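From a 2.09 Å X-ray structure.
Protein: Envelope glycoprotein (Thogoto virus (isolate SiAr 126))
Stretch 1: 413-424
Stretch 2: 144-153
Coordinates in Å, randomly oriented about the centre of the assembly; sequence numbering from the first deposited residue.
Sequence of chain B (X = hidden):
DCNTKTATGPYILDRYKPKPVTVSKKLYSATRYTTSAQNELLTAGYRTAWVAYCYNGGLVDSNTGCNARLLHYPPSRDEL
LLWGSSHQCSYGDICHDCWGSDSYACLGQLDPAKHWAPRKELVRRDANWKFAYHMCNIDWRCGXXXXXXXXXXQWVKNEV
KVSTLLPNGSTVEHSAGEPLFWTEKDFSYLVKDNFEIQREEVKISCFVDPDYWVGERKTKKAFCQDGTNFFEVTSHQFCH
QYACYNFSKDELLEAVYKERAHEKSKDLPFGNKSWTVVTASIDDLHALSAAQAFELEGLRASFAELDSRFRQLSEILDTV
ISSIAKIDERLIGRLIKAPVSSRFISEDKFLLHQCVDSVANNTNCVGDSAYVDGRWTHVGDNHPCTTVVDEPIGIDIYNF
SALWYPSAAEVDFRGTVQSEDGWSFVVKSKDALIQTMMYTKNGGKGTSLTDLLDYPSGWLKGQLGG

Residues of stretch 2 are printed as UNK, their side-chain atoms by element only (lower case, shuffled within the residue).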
# COMPACT_ATOMS: atom_id res chain seq x y z
N PHE B 413 -2.07 -10.02 0.90
CA PHE B 413 -1.86 -8.85 1.73
C PHE B 413 -2.61 -9.04 3.04
O PHE B 413 -3.70 -9.60 3.06
CB PHE B 413 -2.31 -7.58 1.01
CG PHE B 413 -1.69 -7.41 -0.35
CD1 PHE B 413 -0.32 -7.32 -0.49
CD2 PHE B 413 -2.49 -7.34 -1.49
CE1 PHE B 413 0.26 -7.17 -1.74
CE2 PHE B 413 -1.93 -7.17 -2.74
CZ PHE B 413 -0.56 -7.08 -2.87
N ARG B 414 -2.00 -8.59 4.14
CA ARG B 414 -2.55 -8.85 5.45
C ARG B 414 -3.15 -7.63 6.14
O ARG B 414 -3.97 -7.81 7.04
CB ARG B 414 -1.48 -9.47 6.37
CG ARG B 414 -0.88 -10.80 5.82
CD ARG B 414 0.04 -11.48 6.83
NE ARG B 414 1.27 -10.73 7.06
CZ ARG B 414 2.21 -11.13 7.90
NH1 ARG B 414 2.04 -12.25 8.56
NH2 ARG B 414 3.31 -10.40 8.09
N GLY B 415 -2.78 -6.41 5.73
CA GLY B 415 -3.26 -5.21 6.38
C GLY B 415 -2.52 -4.93 7.67
O GLY B 415 -1.74 -5.75 8.16
N THR B 416 -2.77 -3.75 8.26
CA THR B 416 -2.11 -3.44 9.52
C THR B 416 -2.74 -4.25 10.64
O THR B 416 -3.93 -4.61 10.60
CB THR B 416 -2.20 -1.94 9.87
OG1 THR B 416 -3.57 -1.54 9.91
CG2 THR B 416 -1.45 -1.08 8.86
N VAL B 417 -1.93 -4.53 11.66
CA VAL B 417 -2.40 -5.19 12.87
C VAL B 417 -3.59 -4.43 13.46
O VAL B 417 -4.62 -5.03 13.82
CB VAL B 417 -1.24 -5.31 13.88
CG1 VAL B 417 -1.70 -5.90 15.19
CG2 VAL B 417 -0.11 -6.17 13.29
N GLN B 418 -3.48 -3.09 13.55
CA GLN B 418 -4.56 -2.29 14.14
C GLN B 418 -5.86 -2.44 13.37
O GLN B 418 -6.93 -2.21 13.94
CB GLN B 418 -4.21 -0.79 14.19
CG GLN B 418 -2.82 -0.45 14.70
CD GLN B 418 -1.76 -0.48 13.60
OE1 GLN B 418 -1.43 -1.54 13.08
NE2 GLN B 418 -1.22 0.68 13.25
N SER B 419 -5.80 -2.80 12.09
CA SER B 419 -7.01 -3.00 11.30
C SER B 419 -7.77 -4.25 11.72
O SER B 419 -8.95 -4.39 11.38
CB SER B 419 -6.69 -3.11 9.81
OG SER B 419 -6.43 -1.85 9.21
N GLU B 420 -7.13 -5.18 12.42
CA GLU B 420 -7.79 -6.44 12.73
C GLU B 420 -8.85 -6.25 13.80
O GLU B 420 -8.68 -5.46 14.73
CB GLU B 420 -6.78 -7.47 13.17
CG GLU B 420 -5.78 -7.81 12.08
CD GLU B 420 -4.72 -8.71 12.59
OE1 GLU B 420 -3.80 -8.20 13.28
OE2 GLU B 420 -4.81 -9.92 12.32
N ASP B 421 -9.95 -7.01 13.67
CA ASP B 421 -11.07 -6.93 14.59
C ASP B 421 -10.64 -7.18 16.03
O ASP B 421 -11.11 -6.50 16.94
CB ASP B 421 -12.15 -7.93 14.17
CG ASP B 421 -12.83 -7.54 12.86
OD1 ASP B 421 -12.72 -6.36 12.45
OD2 ASP B 421 -13.48 -8.41 12.25
N GLY B 422 -9.74 -8.13 16.27
CA GLY B 422 -9.33 -8.42 17.64
C GLY B 422 -8.71 -7.23 18.34
O GLY B 422 -9.02 -6.96 19.51
N TRP B 423 -7.84 -6.48 17.65
CA TRP B 423 -7.19 -5.36 18.31
C TRP B 423 -8.04 -4.11 18.25
O TRP B 423 -8.02 -3.33 19.19
CB TRP B 423 -5.82 -5.10 17.71
CG TRP B 423 -4.91 -6.27 17.82
CD1 TRP B 423 -4.51 -7.09 16.82
CD2 TRP B 423 -4.31 -6.77 19.02
NE1 TRP B 423 -3.67 -8.07 17.31
CE2 TRP B 423 -3.54 -7.90 18.66
CE3 TRP B 423 -4.36 -6.38 20.37
CZ2 TRP B 423 -2.81 -8.63 19.59
CZ3 TRP B 423 -3.63 -7.11 21.29
CH2 TRP B 423 -2.87 -8.22 20.91
N SER B 424 -8.82 -3.90 17.17
CA SER B 424 -9.72 -2.76 17.16
C SER B 424 -10.81 -2.87 18.22
O SER B 424 -11.40 -1.85 18.58
CB SER B 424 -10.35 -2.58 15.77
OG SER B 424 -11.22 -3.64 15.46
N UNK B 144 -15.98 -9.20 25.75
CA UNK B 144 -15.03 -10.23 25.34
C UNK B 144 -15.07 -10.34 23.82
O UNK B 144 -16.12 -10.16 23.20
c UNK B 144 -14.24 -12.62 25.70
c UNK B 144 -16.71 -12.11 25.58
c UNK B 144 -15.34 -11.58 26.01
N UNK B 145 -13.91 -10.60 23.23
CA UNK B 145 -13.82 -10.96 21.83
C UNK B 145 -12.90 -12.17 21.68
O UNK B 145 -11.95 -12.35 22.45
c UNK B 145 -13.30 -9.80 20.94
c UNK B 145 -11.79 -9.63 21.08
o UNK B 145 -13.60 -10.06 19.57
N UNK B 146 -13.20 -13.00 20.69
CA UNK B 146 -12.32 -14.07 20.24
C UNK B 146 -12.14 -13.87 18.75
O UNK B 146 -13.10 -13.97 17.99
o UNK B 146 -14.17 -15.59 19.92
c UNK B 146 -13.00 -15.69 22.04
c UNK B 146 -12.88 -15.46 20.54
N UNK B 147 -10.92 -13.52 18.34
CA UNK B 147 -10.73 -13.14 16.94
C UNK B 147 -9.44 -13.73 16.41
O UNK B 147 -8.45 -13.86 17.16
c UNK B 147 -10.70 -11.61 16.76
o UNK B 147 -11.85 -11.01 17.36
N UNK B 148 -9.41 -14.10 15.14
CA UNK B 148 -8.15 -14.53 14.53
C UNK B 148 -7.28 -13.33 14.18
O UNK B 148 -7.75 -12.34 13.61
c UNK B 148 -8.61 -15.27 13.27
c UNK B 148 -9.87 -14.58 12.89
c UNK B 148 -10.54 -14.17 14.19
N UNK B 149 -5.99 -13.43 14.50
CA UNK B 149 -5.01 -12.42 14.12
C UNK B 149 -3.85 -13.10 13.40
O UNK B 149 -3.43 -14.20 13.79
c UNK B 149 -3.84 -12.55 16.33
c UNK B 149 -5.68 -10.80 16.01
c UNK B 149 -4.51 -11.62 15.34
N UNK B 150 -3.34 -12.46 12.35
CA UNK B 150 -2.21 -13.05 11.65
C UNK B 150 -0.94 -12.91 12.49
O UNK B 150 -0.90 -12.16 13.48
c UNK B 150 -2.69 -9.99 10.12
c UNK B 150 -2.00 -12.41 10.26
c UNK B 150 -0.10 -9.11 10.48
c UNK B 150 -1.68 -10.92 10.30
c UNK B 150 -2.42 -8.64 10.12
c UNK B 150 -0.38 -10.47 10.46
c UNK B 150 -1.14 -8.19 10.30
N UNK B 151 0.10 -13.64 12.10
CA UNK B 151 1.33 -13.66 12.86
C UNK B 151 2.49 -13.88 11.90
O UNK B 151 2.29 -14.10 10.70
c UNK B 151 -0.10 -16.69 13.15
c UNK B 151 1.29 -14.75 13.95
c UNK B 151 0.89 -18.72 12.34
c UNK B 151 1.15 -16.15 13.40
c UNK B 151 2.15 -18.20 12.58
c UNK B 151 -0.24 -17.96 12.63
c UNK B 151 2.27 -16.91 13.10
N UNK B 152 3.71 -13.78 12.43
CA UNK B 152 4.92 -14.15 11.72
C UNK B 152 5.57 -15.34 12.43
O UNK B 152 5.27 -15.63 13.59
n UNK B 152 6.02 -10.69 10.97
c UNK B 152 5.54 -11.90 10.70
c UNK B 152 5.94 -13.00 11.67
o UNK B 152 4.82 -12.14 9.72
N UNK B 153 6.46 -16.02 11.71
CA UNK B 153 7.43 -16.90 12.34
C UNK B 153 8.77 -16.19 12.40
O UNK B 153 9.02 -15.25 11.65
c UNK B 153 6.84 -20.52 10.88
c UNK B 153 5.91 -19.52 13.03
c UNK B 153 6.40 -19.23 11.61
c UNK B 153 7.56 -18.23 11.59
O HOH W 1 -9.31 -9.87 13.98
O HOH W 2 -1.83 -9.67 13.72

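Position 144 has three side-chain carbons, one bonded to CA and carrying the other two. No atom comes near stretch 1. A fork at the first carbon makes it Val 144.

Position 145 has one carbon carrying an oxygen and a carbon. Its CB points toward stretch 1, and the outer carbon lies 4.2 Å from Gly 422 O. This branching identifies Thr 145.

Position 146 repeats the pattern of a carbon bearing one oxygen and one carbon. Its CB points away from stretch 1, as expected from strand alternation, and it makes no contact. It is Thr 146.

Position 147 has one carbon and then one oxygen, the shortest hydroxyl side chain. Its CB points toward stretch 1 and packs 3.6 Å from Gly 422 CA. It is Ser 147. The OG of Ser 147 accepts a hydrogen bond from Thr 145 OG1 at 3.0 Å.

Position 148 has three carbons that close a ring onto the backbone N. Its CA-to-CB bond points away from stretch 1. Only proline closes such a ring, so it is Pro 148. The backbone still takes part: water 1 donates to Pro 148 O at 2.9 Å and accepts from Gly 422 N at 2.9 Å.

Position 149 has three carbons, forked at the first. CB points toward stretch 1, and one outer carbon lies 3.6 Å from Trp 423 NE1 and 4.0 Å from Trp 423 CD1. It is Val 149, and that carbon is CG1.

Position 150 has one carbon followed by a ring of six carbons. Arg 414 CB sits over one ring face, 3.9 Å from the centroid, in a CH-pi contact. Val 417 CG2 touches a ring carbon at 3.8 Å. The backbone N of position 150 donates to Glu 420 OE2 at 2.9 Å. It is Phe 150, and the ring carbon near Val 417 is CZ.

Position 151 again has one carbon and a six-carbon ring, with CB directed away. Its backbone O receives a weak hydrogen bond from Arg 414 NH1 at 2.8 Å. It is Phe 151.

Position 152 has two carbons, the second carrying one oxygen and one nitrogen. The oxygen accepts from Arg 414 NH2 at 2.8 Å and from Arg 414 NH1 at 3.0 Å. This amide is Asn 152.

Position 153 has four carbons, forked at the second, out of reach of stretch 1. It is Leu 153.

The contact works through three linked sites. Gly 422 lets the helix come close to the strand: an ideal CB there would lie 3.2 Å from Ser 147 CB and 3.4 Å from Val 149 CG1. Glu 420, at the N-cap position, holds the backbone of Phe 150 directly and through water 2, which donates to Glu 420 OE1 at 2.5 Å and to Phe 150 O at 2.7 Å. Arg 414 places CB over the face of the Phe 150 ring, and its guanidinium goes on to bond Asn 152. Phe 150 has the largest covered area of any residue here.

Stretch 2 (144-153) VTTSPVFFNL
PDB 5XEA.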